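PDB 4CO9: kynurenine formamidase from Bacillus anthracis, which catalyses the zinc-dependent hydrolysis of N-formyl-L-kynurenine to L-kynurenine and formate, a step in the breakdown of tryptophan. Local coordinates for residues Q13-P23 and G117-I125; V182-L192 and P203-I211. One frame throughout, in Å; residues are numbered along the deposited sequence. Where two conformers were deposited one is given.

Interaction 1: residues Q13-P23 and G117-I125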
ATOM      1  N   GLN C  13      -0.559  -5.492  10.343  1.00  8.23           N
ATOM      2  CA  GLN C  13      -1.631  -6.327  10.881  1.00  8.45           C
ATOM      3  C   GLN C  13      -2.437  -6.979   9.749  1.00  8.46           C
ATOM      4  O   GLN C  13      -2.826  -6.305   8.810  1.00  8.18           O
ATOM      5  CB  GLN C  13      -2.560  -5.490  11.758  1.00  8.94           C
ATOM      6  CG  GLN C  13      -1.922  -4.965  13.030  1.00  9.40           C
ATOM      7  CD  GLN C  13      -2.877  -4.222  13.931  1.00 10.07           C
ATOM      8  OE1 GLN C  13      -3.949  -3.799  13.515  1.00 10.18           O
ATOM      9  NE2 GLN C  13      -2.493  -4.061  15.192  1.00 10.25           N
ATOM     10  N   PRO C  14      -2.721  -8.287   9.859  1.00  8.59           N
ATOM     11  CA  PRO C  14      -3.542  -8.905   8.830  1.00  8.68           C
ATOM     12  C   PRO C  14      -4.926  -8.277   8.782  1.00  8.65           C
ATOM     13  O   PRO C  14      -5.544  -8.062   9.834  1.00  8.26           O
ATOM     14  CB  PRO C  14      -3.631 -10.372   9.266  1.00  8.88           C
ATOM     15  CG  PRO C  14      -2.420 -10.595  10.092  1.00  9.18           C
ATOM     16  CD  PRO C  14      -2.179  -9.283  10.808  1.00  8.95           C
ATOM     17  N   LEU C  15      -5.378  -7.972   7.572  1.00  8.42           N
ATOM     18  CA  LEU C  15      -6.667  -7.368   7.336  1.00  8.70           C
ATOM     19  C   LEU C  15      -7.658  -8.458   6.946  1.00  9.02           C
ATOM     20  O   LEU C  15      -7.516  -9.096   5.909  1.00  9.10           O
ATOM     21  CB  LEU C  15      -6.579  -6.323   6.231  1.00  8.53           C
ATOM     22  CG  LEU C  15      -5.818  -5.030   6.558  1.00  8.53           C
ATOM     23  CD1 LEU C  15      -5.662  -4.213   5.274  1.00  8.63           C
ATOM     24  CD2 LEU C  15      -6.536  -4.204   7.623  1.00  8.32           C
ATOM     25  N   ASN C  16      -8.655  -8.650   7.793  1.00  9.50           N
ATOM     26  CA  ASN C  16      -9.721  -9.607   7.556  1.00 10.04           C
ATOM     27  C   ASN C  16     -10.926  -9.216   8.418  1.00 10.48           C
ATOM     28  O   ASN C  16     -10.853  -8.280   9.235  1.00  9.72           O
ATOM     29  CB  ASN C  16      -9.260 -11.023   7.851  1.00 10.34           C
ATOM     30  CG  ASN C  16      -8.695 -11.167   9.251  1.00 10.86           C
ATOM     31  OD1 ASN C  16      -9.367 -10.863  10.250  1.00 11.05           O
ATOM     32  ND2 ASN C  16      -7.447 -11.582   9.335  1.00 10.85           N
ATOM     33  N   ASN C  17     -12.027  -9.936   8.244  1.00 10.97           N
ATOM     34  CA  ASN C  17     -13.268  -9.577   8.907  1.00 11.64           C
ATOM     35  C   ASN C  17     -13.206  -9.634  10.432  1.00 12.18           C
ATOM     36  O   ASN C  17     -14.086  -9.086  11.080  1.00 12.34           O
ATOM     37  CB  ASN C  17     -14.430 -10.429   8.379  1.00 12.28           C
ATOM     38  CG  ASN C  17     -14.781 -10.129   6.918  1.00 12.23           C
ATOM     39  OD1 ASN C  17     -14.114  -9.371   6.230  1.00 11.94           O
ATOM     40  ND2 ASN C  17     -15.841 -10.753   6.441  1.00 13.03           N
ATOM     41  N   ASP C  18     -12.183 -10.277  11.000  1.00 12.18           N
ATOM     42  CA  ASP C  18     -12.010 -10.333  12.446  1.00 12.85           C
ATOM     43  C   ASP C  18     -11.225  -9.175  13.055  1.00 11.95           C
ATOM     44  O   ASP C  18     -11.123  -9.087  14.276  1.00 11.90           O
ATOM     45  CB  ASP C  18     -11.313 -11.646  12.837  1.00 13.88           C
ATOM     46  CG  ASP C  18     -12.113 -12.880  12.431  1.00 15.32           C
ATOM     47  OD1 ASP C  18     -13.354 -12.821  12.451  1.00 16.08           O
ATOM     48  OD2 ASP C  18     -11.482 -13.901  12.099  1.00 17.67           O
ATOM     49  N   ILE C  19     -10.629  -8.314  12.233  1.00 11.05           N
ATOM     50  CA  ILE C  19      -9.817  -7.230  12.765  1.00 10.66           C
ATOM     51  C   ILE C  19     -10.682  -6.229  13.529  1.00 10.64           C
ATOM     52  O   ILE C  19     -11.831  -6.012  13.195  1.00  9.85           O
ATOM     53  CB  ILE C  19      -8.997  -6.520  11.671  1.00 10.62           C
ATOM     54  CG1 ILE C  19      -7.836  -5.740  12.319  1.00 10.82           C
ATOM     55  CG2 ILE C  19      -9.857  -5.622  10.815  1.00 10.43           C
ATOM     56  CD1 ILE C  19      -6.836  -5.187  11.334  1.00 10.65           C
ATOM     57  N   ALA C  20     -10.106  -5.649  14.570  1.00 11.01           N
ATOM     58  CA  ALA C  20     -10.771  -4.619  15.355  1.00 11.25           C
ATOM     59  C   ALA C  20     -10.850  -3.304  14.596  1.00 11.36           C
ATOM     60  O   ALA C  20     -10.114  -3.078  13.626  1.00 10.84           O
ATOM     61  CB  ALA C  20     -10.033  -4.409  16.666  1.00 11.47           C
ATOM     62  N   THR C  21     -11.766  -2.454  15.031  1.00 11.30           N
ATOM     63  CA  THR C  21     -11.874  -1.083  14.542  1.00 11.63           C
ATOM     64  C   THR C  21     -12.130  -0.160  15.722  1.00 11.63           C
ATOM     65  O   THR C  21     -12.455  -0.619  16.813  1.00 11.10           O
ATOM     66  CB  THR C  21     -13.034  -0.932  13.547  1.00 12.26           C
ATOM     67  OG1 THR C  21     -14.262  -1.292  14.179  1.00 13.56           O
ATOM     68  CG2 THR C  21     -12.840  -1.817  12.318  1.00 12.48           C
ATOM     69  N   TRP C  22     -12.024   1.144  15.503  1.00 11.96           N
ATOM     70  CA  TRP C  22     -12.464   2.112  16.515  1.00 12.61           C
ATOM     71  C   TRP C  22     -13.940   1.821  16.818  1.00 12.45           C
ATOM     72  O   TRP C  22     -14.668   1.451  15.919  1.00 11.32           O
ATOM     73  CB  TRP C  22     -12.282   3.543  16.011  1.00 13.83           C
ATOM     74  CG  TRP C  22     -10.853   4.027  16.145  1.00 14.84           C
ATOM     75  CD1 TRP C  22      -9.822   3.748  15.315  1.00 15.62           C
ATOM     76  CD2 TRP C  22     -10.318   4.844  17.187  1.00 15.86           C
ATOM     77  NE1 TRP C  22      -8.662   4.347  15.770  1.00 16.41           N
ATOM     78  CE2 TRP C  22      -8.948   5.033  16.915  1.00 16.21           C
ATOM     79  CE3 TRP C  22     -10.867   5.437  18.317  1.00 16.62           C
ATOM     80  CZ2 TRP C  22      -8.107   5.789  17.743  1.00 17.72           C
ATOM     81  CZ3 TRP C  22     -10.037   6.202  19.141  1.00 17.54           C
ATOM     82  CH2 TRP C  22      -8.676   6.368  18.849  1.00 17.53           C
ATOM     83  N   PRO C  23     -14.386   1.996  18.075  1.00 12.43           N
ATOM     84  CA  PRO C  23     -15.782   1.743  18.433  1.00 11.85           C
ATOM     85  C   PRO C  23     -16.753   2.500  17.526  1.00 11.06           C
ATOM     86  O   PRO C  23     -16.593   3.705  17.309  1.00 10.33           O
ATOM     87  CB  PRO C  23     -15.883   2.272  19.868  1.00 12.78           C
ATOM     88  CG  PRO C  23     -14.497   2.199  20.397  1.00 12.95           C
ATOM     89  CD  PRO C  23     -13.568   2.372  19.241  1.00 12.80           C
ATOM     90  N   GLY C 117      -0.988  -5.327  20.989  1.00 20.14           N
ATOM     91  CA  GLY C 117      -0.569  -6.431  20.127  1.00 21.23           C
ATOM     92  C   GLY C 117      -1.634  -7.463  19.769  1.00 21.16           C
ATOM     93  O   GLY C 117      -1.298  -8.527  19.269  1.00 21.63           O
ATOM     94  N   LYS C 118      -2.907  -7.156  20.010  1.00 21.43           N
ATOM     95  CA  LYS C 118      -4.009  -8.025  19.583  1.00 21.32           C
ATOM     96  C   LYS C 118      -4.846  -7.321  18.517  1.00 20.01           C
ATOM     97  O   LYS C 118      -5.729  -6.508  18.835  1.00 19.00           O
ATOM     98  CB  LYS C 118      -4.874  -8.409  20.775  1.00 23.58           C
ATOM     99  CG  LYS C 118      -4.115  -9.209  21.826  1.00 25.33           C
ATOM    100  CD  LYS C 118      -4.937  -9.473  23.070  1.00 27.39           C
ATOM    101  CE  LYS C 118      -4.907  -8.253  23.983  1.00 28.92           C
ATOM    102  NZ  LYS C 118      -5.536  -8.537  25.303  1.00 30.78           N
ATOM    103  N   ALA C 119      -4.566  -7.630  17.249  1.00 18.97           N
ATOM    104  CA  ALA C 119      -5.157  -6.893  16.117  1.00 17.88           C
ATOM    105  C   ALA C 119      -6.684  -7.030  16.070  1.00 17.48           C
ATOM    106  O   ALA C 119      -7.374  -6.172  15.514  1.00 15.52           O
ATOM    107  CB  ALA C 119      -4.549  -7.352  14.797  1.00 17.51           C
ATOM    108  N   ASN C 120      -7.199  -8.114  16.638  1.00 17.88           N
ATOM    109  CA  ASN C 120      -8.620  -8.420  16.566  1.00 19.43           C
ATOM    110  C   ASN C 120      -9.402  -7.925  17.792  1.00 18.72           C
ATOM    111  O   ASN C 120     -10.593  -8.193  17.916  1.00 17.34           O
ATOM    112  CB  ASN C 120      -8.818  -9.925  16.313  1.00 21.63           C
ATOM    113  CG  ASN C 120      -8.228 -10.388  14.964  1.00 24.42           C
ATOM    114  OD1 ASN C 120      -7.834  -9.572  14.115  1.00 27.88           O
ATOM    115  ND2 ASN C 120      -8.183 -11.702  14.755  1.00 25.86           N
ATOM    116  N   GLU C 121      -8.738  -7.176  18.676  1.00 19.02           N
ATOM    117  CA  GLU C 121      -9.416  -6.477  19.765  1.00 19.68           C
ATOM    118  C   GLU C 121      -9.008  -5.012  19.779  1.00 18.81           C
ATOM    119  O   GLU C 121      -7.858  -4.685  19.508  1.00 17.64           O
ATOM    120  CB  GLU C 121      -9.049  -7.093  21.110  1.00 22.23           C
ATOM    121  CG  GLU C 121      -9.396  -8.573  21.224  1.00 25.09           C
ATOM    122  CD  GLU C 121      -8.981  -9.161  22.565  1.00 27.38           C
ATOM    123  OE1 GLU C 121      -8.765  -8.378  23.518  1.00 28.55           O
ATOM    124  OE2 GLU C 121      -8.853 -10.404  22.650  1.00 29.94           O
ATOM    125  N   PHE C 122      -9.946  -4.132  20.110  1.00 17.96           N
ATOM    126  CA  PHE C 122      -9.599  -2.739  20.298  1.00 18.06           C
ATOM    127  C   PHE C 122      -9.253  -2.519  21.768  1.00 18.21           C
ATOM    128  O   PHE C 122     -10.021  -2.909  22.639  1.00 17.25           O
ATOM    129  CB  PHE C 122     -10.742  -1.830  19.857  1.00 18.17           C
ATOM    130  CG  PHE C 122     -10.303  -0.426  19.601  1.00 18.24           C
ATOM    131  CD1 PHE C 122      -9.602  -0.113  18.448  1.00 18.43           C
ATOM    132  CD2 PHE C 122     -10.539   0.576  20.536  1.00 18.63           C
ATOM    133  CE1 PHE C 122      -9.176   1.179  18.225  1.00 18.68           C
ATOM    134  CE2 PHE C 122     -10.120   1.872  20.314  1.00 18.19           C
ATOM    135  CZ  PHE C 122      -9.434   2.172  19.161  1.00 18.45           C
ATOM    136  N   PRO C 123      -8.090  -1.900  22.053  1.00 19.18           N
ATOM    137  CA  PRO C 123      -7.695  -1.717  23.458  1.00 19.96           C
ATOM    138  C   PRO C 123      -8.570  -0.736  24.239  1.00 20.48           C
ATOM    139  O   PRO C 123      -9.214   0.125  23.660  1.00 19.23           O
ATOM    140  CB  PRO C 123      -6.270  -1.169  23.357  1.00 20.11           C
ATOM    141  CG  PRO C 123      -6.234  -0.462  22.043  1.00 20.08           C
ATOM    142  CD  PRO C 123      -7.147  -1.245  21.130  1.00 19.45           C
ATOM    143  N   ASP C 124      -8.577  -0.886  25.560  1.00 21.76           N
ATOM    144  CA  ASP C 124      -9.300   0.024  26.440  1.00 22.98           C
ATOM    145  C   ASP C 124      -8.439   1.217  26.820  1.00 22.82           C
ATOM    146  O   ASP C 124      -8.957   2.302  27.047  1.00 23.98           O
ATOM    147  CB  ASP C 124      -9.751  -0.726  27.694  1.00 25.11           C
ATOM    148  CG  ASP C 124     -10.741  -1.828  27.374  1.00 26.63           C
ATOM    149  OD1 ASP C 124     -11.724  -1.549  26.654  1.00 27.19           O
ATOM    150  OD2 ASP C 124     -10.537  -2.967  27.841  1.00 30.20           O
ATOM    151  N   ILE C 125      -7.128   1.003  26.924  1.00 22.44           N
ATOM    152  CA  ILE C 125      -6.176   2.076  27.204  1.00 22.89           C
ATOM    153  C   ILE C 125      -4.875   1.787  26.458  1.00 21.64           C
ATOM    154  O   ILE C 125      -4.510   0.630  26.277  1.00 21.33           O
ATOM    155  CB  ILE C 125      -5.894   2.195  28.728  1.00 24.59           C
ATOM    156  CG1 ILE C 125      -5.018   3.412  29.034  1.00 26.23           C
ATOM    157  CG2 ILE C 125      -5.235   0.937  29.269  1.00 25.56           C
ATOM    158  CD1 ILE C 125      -4.932   3.740  30.513  1.00 27.19           C
TER
HETATM  159  O   HOH W   1      -6.206  -3.760  15.041  1.00 11.44           O
HETATM  160  O   HOH W   2      -5.653  -9.564  12.161  1.00 21.70           O
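Phe122 drives its ring edge onto the face of Trp22, an edge-to-face pair in which Phe122 CZ sits over the indole, 3.4 Å above the Trp22 plane, and the two rings are inclined at 53°. The phenyl ring is sandwiched: Trp22 CA and Pro23 CD lie over one face, the latter 4.0 Å from the centroid of the Phe122 ring in a CH-pi contact, while CD of Pro123 covers the opposite face. With CG anti to the backbone N (chi1 -161°), the ring swings alongside residues 21-23 to meet these groups.

Ala119 works through both backbone and methyl. Ala119 O accepts a nearly straight bond from Ala20 N at 2.9 Å, and a second from a water shared with Gln13 OE1. Ala119 CB lies 3.7 Å from Gln13 CD. Asn120 CB sits against Asp18 O, 3.2 Å away, with Asn120 ND2 alongside Asp18 CB; a second water links Asn120 OD1 to Pro14 O.

Two irregular loops are joined by one direct hydrogen bond, two waters and an aromatic pair flanked by prolines. Because Trp22 binds substrate and lies about 4 Å from the zinc ligand His52 (nearest side-chain atoms), Phe122 probably helps to set the indole at the active site.

Interaction 2: residues V182-L192 and P203-I211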
ATOM      1  N   VAL C 182      10.319  -8.303  15.964  1.00 17.25           N
ATOM      2  CA  VAL C 182      11.518  -7.675  15.431  1.00 16.99           C
ATOM      3  C   VAL C 182      12.355  -7.043  16.536  1.00 16.34           C
ATOM      4  O   VAL C 182      11.844  -6.506  17.521  1.00 16.38           O
ATOM      5  CB  VAL C 182      11.199  -6.630  14.329  1.00 17.61           C
ATOM      6  CG1 VAL C 182      10.294  -7.238  13.271  1.00 18.44           C
ATOM      7  CG2 VAL C 182      10.577  -5.379  14.910  1.00 17.55           C
ATOM      8  N   ALA C 183      13.661  -7.095  16.341  1.00 16.85           N
ATOM      9  CA  ALA C 183      14.600  -6.576  17.316  1.00 16.98           C
ATOM     10  C   ALA C 183      14.760  -5.079  17.150  1.00 17.41           C
ATOM     11  O   ALA C 183      14.520  -4.522  16.061  1.00 16.10           O
ATOM     12  CB  ALA C 183      15.946  -7.272  17.147  1.00 17.56           C
ATOM     13  N   ASP C 184      15.203  -4.424  18.222  1.00 18.00           N
ATOM     14  CA  ASP C 184      15.573  -3.020  18.157  1.00 18.73           C
ATOM     15  C   ASP C 184      16.696  -2.828  17.164  1.00 18.11           C
ATOM     16  O   ASP C 184      17.491  -3.738  16.930  1.00 18.98           O
ATOM     17  CB  ASP C 184      16.053  -2.512  19.517  1.00 19.68           C
ATOM     18  CG  ASP C 184      14.960  -2.464  20.552  1.00 20.92           C
ATOM     19  OD1 ASP C 184      13.765  -2.455  20.203  1.00 23.16           O
ATOM     20  OD2 ASP C 184      15.304  -2.370  21.747  1.00 23.20           O
ATOM     21  N   GLY C 185      16.791  -1.635  16.597  1.00 16.95           N
ATOM     22  CA  GLY C 185      17.913  -1.315  15.742  1.00 16.70           C
ATOM     23  C   GLY C 185      17.521  -0.589  14.483  1.00 17.08           C
ATOM     24  O   GLY C 185      16.452   0.033  14.406  1.00 16.08           O
ATOM     25  N   ASP C 186      18.398  -0.691  13.489  1.00 16.69           N
ATOM     26  CA  ASP C 186      18.281   0.060  12.269  1.00 17.30           C
ATOM     27  C   ASP C 186      17.787  -0.789  11.119  1.00 16.36           C
ATOM     28  O   ASP C 186      18.242  -1.915  10.911  1.00 16.26           O
ATOM     29  CB  ASP C 186      19.617   0.693  11.908  1.00 18.59           C
ATOM     30  CG  ASP C 186      19.940   1.879  12.789  1.00 20.31           C
ATOM     31  OD1 ASP C 186      19.003   2.578  13.256  1.00 21.88           O
ATOM     32  OD2 ASP C 186      21.129   2.122  12.998  1.00 22.41           O
ATOM     33  N   TYR C 187      16.855  -0.218  10.370  1.00 14.76           N
ATOM     34  CA  TYR C 187      16.235  -0.895   9.264  1.00 14.16           C
ATOM     35  C   TYR C 187      15.981   0.105   8.163  1.00 13.66           C
ATOM     36  O   TYR C 187      16.122   1.317   8.356  1.00 14.00           O
ATOM     37  CB  TYR C 187      14.889  -1.469   9.696  1.00 13.61           C
ATOM     38  CG  TYR C 187      14.945  -2.514  10.768  1.00 13.62           C
ATOM     39  CD1 TYR C 187      15.054  -2.159  12.116  1.00 13.64           C
ATOM     40  CD2 TYR C 187      14.844  -3.861  10.451  1.00 13.27           C
ATOM     41  CE1 TYR C 187      15.076  -3.127  13.101  1.00 13.75           C
ATOM     42  CE2 TYR C 187      14.876  -4.832  11.423  1.00 13.35           C
ATOM     43  CZ  TYR C 187      14.983  -4.466  12.744  1.00 13.63           C
ATOM     44  OH  TYR C 187      15.029  -5.451  13.698  1.00 13.51           O
ATOM     45  N   GLU C 188      15.598  -0.410   7.004  1.00 13.42           N
ATOM     46  CA  GLU C 188      14.933   0.389   5.995  1.00 13.55           C
ATOM     47  C   GLU C 188      13.444   0.109   6.131  1.00 12.43           C
ATOM     48  O   GLU C 188      13.048  -1.040   6.306  1.00 12.26           O
ATOM     49  CB  GLU C 188      15.453   0.036   4.601  0.50 14.33           C
ATOM     50  CG  GLU C 188      16.871   0.552   4.353  0.50 15.18           C
ATOM     51  CD  GLU C 188      16.907   1.963   3.811  0.50 15.68           C
ATOM     52  OE1 GLU C 188      15.859   2.607   3.789  0.50 15.95           O
ATOM     53  OE2 GLU C 188      17.995   2.458   3.455  0.50 17.30           O
ATOM     54  N   LEU C 189      12.636   1.166   6.119  1.00 11.14           N
ATOM     55  CA  LEU C 189      11.174   1.058   6.259  1.00 10.69           C
ATOM     56  C   LEU C 189      10.512   1.390   4.931  1.00  9.75           C
ATOM     57  O   LEU C 189      10.970   2.267   4.207  1.00  9.39           O
ATOM     58  CB  LEU C 189      10.652   2.049   7.305  1.00 10.76           C
ATOM     59  CG  LEU C 189       9.134   2.224   7.479  1.00 11.05           C
ATOM     60  CD1 LEU C 189       8.462   0.959   7.991  1.00 11.03           C
ATOM     61  CD2 LEU C 189       8.853   3.380   8.436  1.00 11.48           C
ATOM     62  N   ILE C 190       9.438   0.671   4.624  1.00  9.43           N
ATOM     63  CA  ILE C 190       8.490   1.066   3.585  1.00  8.96           C
ATOM     64  C   ILE C 190       7.101   1.054   4.218  1.00  8.67           C
ATOM     65  O   ILE C 190       6.684   0.047   4.799  1.00  8.30           O
ATOM     66  CB  ILE C 190       8.488   0.092   2.398  1.00  9.37           C
ATOM     67  CG1 ILE C 190       9.894  -0.007   1.776  1.00  9.68           C
ATOM     68  CG2 ILE C 190       7.472   0.539   1.350  1.00  9.29           C
ATOM     69  CD1 ILE C 190      10.041  -1.159   0.809  1.00  9.93           C
ATOM     70  N   ALA C 191       6.377   2.160   4.086  1.00  8.26           N
ATOM     71  CA  ALA C 191       5.016   2.245   4.615  1.00  8.34           C
ATOM     72  C   ALA C 191       4.182   3.262   3.837  1.00  8.09           C
ATOM     73  O   ALA C 191       3.771   4.288   4.369  1.00  8.05           O
ATOM     74  CB  ALA C 191       5.052   2.585   6.092  1.00  8.25           C
ATOM     75  N   LEU C 192       3.945   2.966   2.561  1.00  7.93           N
ATOM     76  CA  LEU C 192       3.432   3.960   1.625  1.00  8.07           C
ATOM     77  C   LEU C 192       1.912   4.053   1.638  1.00  7.89           C
ATOM     78  O   LEU C 192       1.234   3.032   1.544  1.00  8.00           O
ATOM     79  CB  LEU C 192       3.884   3.625   0.199  1.00  8.31           C
ATOM     80  CG  LEU C 192       5.335   3.961  -0.146  1.00  8.52           C
ATOM     81  CD1 LEU C 192       5.811   3.095  -1.297  1.00  8.51           C
ATOM     82  CD2 LEU C 192       5.473   5.435  -0.489  1.00  8.71           C
ATOM     83  N   PRO C 203      -4.705   2.886   4.744  1.00  7.04           N
ATOM     84  CA  PRO C 203      -3.996   1.665   5.119  1.00  6.91           C
ATOM     85  C   PRO C 203      -2.718   1.547   4.300  1.00  6.62           C
ATOM     86  O   PRO C 203      -2.637   2.070   3.176  1.00  6.37           O
ATOM     87  CB  PRO C 203      -4.974   0.531   4.756  1.00  7.17           C
ATOM     88  CG  PRO C 203      -5.972   1.135   3.866  1.00  7.41           C
ATOM     89  CD  PRO C 203      -6.007   2.623   4.118  1.00  7.21           C
ATOM     90  N   VAL C 204      -1.729   0.880   4.879  1.00  6.61           N
ATOM     91  CA  VAL C 204      -0.441   0.676   4.235  1.00  6.64           C
ATOM     92  C   VAL C 204       0.040  -0.735   4.497  1.00  6.51           C
ATOM     93  O   VAL C 204      -0.433  -1.407   5.428  1.00  6.46           O
ATOM     94  CB  VAL C 204       0.634   1.658   4.753  1.00  6.64           C
ATOM     95  CG1 VAL C 204       0.178   3.097   4.589  1.00  6.73           C
ATOM     96  CG2 VAL C 204       1.003   1.366   6.203  1.00  6.61           C
ATOM     97  N   ARG C 205       0.958  -1.196   3.652  1.00  6.57           N
ATOM     98  CA  ARG C 205       1.712  -2.398   3.959  1.00  6.57           C
ATOM     99  C   ARG C 205       3.061  -1.930   4.454  1.00  6.78           C
ATOM    100  O   ARG C 205       3.903  -1.487   3.666  1.00  6.86           O
ATOM    101  CB  ARG C 205       1.878  -3.298   2.742  1.00  6.58           C
ATOM    102  CG  ARG C 205       2.480  -4.664   3.075  1.00  6.56           C
ATOM    103  CD  ARG C 205       1.499  -5.488   3.881  1.00  6.62           C
ATOM    104  NE  ARG C 205       1.960  -6.836   4.189  1.00  6.70           N
ATOM    105  CZ  ARG C 205       1.887  -7.880   3.369  1.00  6.74           C
ATOM    106  NH1 ARG C 205       1.419  -7.763   2.130  1.00  6.88           N
ATOM    107  NH2 ARG C 205       2.319  -9.053   3.787  1.00  6.82           N
ATOM    108  N   ALA C 206       3.236  -1.960   5.765  1.00  6.95           N
ATOM    109  CA  ALA C 206       4.494  -1.603   6.366  1.00  7.10           C
ATOM    110  C   ALA C 206       5.389  -2.825   6.434  1.00  7.29           C
ATOM    111  O   ALA C 206       4.990  -3.875   6.956  1.00  7.01           O
ATOM    112  CB  ALA C 206       4.282  -1.012   7.751  1.00  7.13           C
ATOM    113  N   VAL C 207       6.594  -2.680   5.886  1.00  7.54           N
ATOM    114  CA  VAL C 207       7.626  -3.703   5.959  1.00  7.88           C
ATOM    115  C   VAL C 207       8.967  -3.061   6.297  1.00  8.21           C
ATOM    116  O   VAL C 207       9.185  -1.879   6.032  1.00  7.90           O
ATOM    117  CB  VAL C 207       7.770  -4.481   4.626  1.00  7.89           C
ATOM    118  CG1 VAL C 207       6.462  -5.142   4.242  1.00  7.91           C
ATOM    119  CG2 VAL C 207       8.237  -3.565   3.500  1.00  8.13           C
ATOM    120  N   ILE C 208       9.886  -3.870   6.825  1.00  9.09           N
ATOM    121  CA  ILE C 208      11.237  -3.407   7.159  1.00  9.85           C
ATOM    122  C   ILE C 208      12.302  -4.430   6.768  1.00 10.80           C
ATOM    123  O   ILE C 208      12.037  -5.634   6.747  1.00 10.52           O
ATOM    124  CB  ILE C 208      11.393  -3.096   8.674  1.00  9.93           C
ATOM    125  CG1 ILE C 208      11.039  -4.319   9.542  1.00 10.03           C
ATOM    126  CG2 ILE C 208      10.549  -1.890   9.042  1.00  9.98           C
ATOM    127  CD1 ILE C 208      11.265  -4.121  11.035  1.00 10.20           C
ATOM    128  N   ARG C 209      13.496  -3.926   6.466  1.00 12.00           N
ATOM    129  CA  ARG C 209      14.638  -4.756   6.155  1.00 13.59           C
ATOM    130  C   ARG C 209      15.826  -4.295   7.006  1.00 14.33           C
ATOM    131  O   ARG C 209      16.150  -3.106   7.013  1.00 13.57           O
ATOM    132  CB  ARG C 209      14.984  -4.599   4.682  1.00 14.28           C
ATOM    133  CG  ARG C 209      16.137  -5.452   4.212  1.00 15.38           C
ATOM    134  CD  ARG C 209      16.281  -5.394   2.705  1.00 15.82           C
ATOM    135  NE  ARG C 209      16.664  -4.082   2.235  1.00 16.82           N
ATOM    136  CZ  ARG C 209      16.830  -3.771   0.954  1.00 18.35           C
ATOM    137  NH1 ARG C 209      16.608  -4.671   0.003  1.00 18.34           N
ATOM    138  NH2 ARG C 209      17.200  -2.547   0.616  1.00 18.95           N
ATOM    139  N   PRO C 210      16.489  -5.233   7.703  1.00 16.56           N
ATOM    140  CA  PRO C 210      17.618  -4.831   8.559  1.00 18.15           C
ATOM    141  C   PRO C 210      18.747  -4.225   7.737  1.00 20.29           C
ATOM    142  O   PRO C 210      19.001  -4.694   6.632  1.00 19.45           O
ATOM    143  CB  PRO C 210      18.046  -6.128   9.247  1.00 18.20           C
ATOM    144  CG  PRO C 210      17.274  -7.231   8.622  1.00 17.68           C
ATOM    145  CD  PRO C 210      16.188  -6.673   7.772  1.00 16.78           C
ATOM    146  N   ILE C 211      19.383  -3.164   8.230  1.00 25.14           N
ATOM    147  CA  ILE C 211      20.455  -2.509   7.452  1.00 29.53           C
ATOM    148  C   ILE C 211      21.712  -3.375   7.379  1.00 34.05           C
ATOM    149  O   ILE C 211      22.494  -3.219   6.435  1.00 37.29           O
ATOM    150  CB  ILE C 211      20.921  -1.125   7.968  1.00 31.36           C
ATOM    151  CG1 ILE C 211      21.876  -1.252   9.177  1.00 32.03           C
ATOM    152  CG2 ILE C 211      19.758  -0.184   8.225  1.00 30.05           C
ATOM    153  CD1 ILE C 211      21.400  -2.117  10.326  1.00 32.44           C
ATOM    154  OXT ILE C 211      21.986  -4.211   8.257  1.00 39.26           O
TER
HETATM  155  O   HOH W   3       1.435   0.423   1.299  1.00  6.12           O
HETATM  156  O   HOH W   4       4.078   0.185   1.283  1.00  6.80           O
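Strands 185-190 and 207-210 pair antiparallel, with Glu188-Arg209 and Ile190-Val207 as hydrogen-bonded pairs and their axes 4.4 Å apart at closest approach. The ladder gains a further rung at the C-terminus, where Ile211 N donates to Asp186 O at 3.2 Å. Toward the other end, two waters take over, one joining Leu192 N to Arg205 O and the other Leu192 O to Arg205 N.

Ile208 has the largest buried surface here. Ile208 CG1 lies between the backbone N and the carbonyl carbon (chi1 57°), which carries Ile208 CD1 over the face of Tyr187, 3.8 Å from the ring centroid. The same methyl meets Val182 tip to tip, while Ile208 CG2 touches Leu189 CD1 at 3.7 Å. The phenol is tethered by Tyr187 OH, which donates to Ala183 O at 2.6 Å. On the other face of the sheet Ile190 and Val207 lie side by side, Ile190 CB to Val207 CG2 3.8 Å. Arg205 forms a salt bridge with Asp10 and donates a hydrogen bond to Pro193 O of the second subunit.

Backbone bonds therefore fix the register; Ile208 packs with Tyr187 and Leu189 inside the chain, while on the opposite face from Ile208, Ile190 and Val207 touch both Trp8 and the second subunit.

Interaction 1 closes along the chain before interaction 2 opens, and their centres lie 21 Å apart, the nearest atoms about 5 Å, without touching. Both relate to the large mixed sheet: interaction 2 pairs two of its strands, and the loops of interaction 1 follow two others. Strand 207-210 lies between 185-190 and the outermost strand 9-10, and the loop that follows 9-10 supplies residues 13-23; the loop after strand 108-112 supplies 117-125. One contact joins loops near the zinc site, the other pairs strands within the sheet. Both also meet the second subunit, by a hydrogen bond from Asn16 to Ser197 of the second subunit in interaction 1 and through Ile190 packing on its counterpart in interaction 2, so the homodimer interface draws on both.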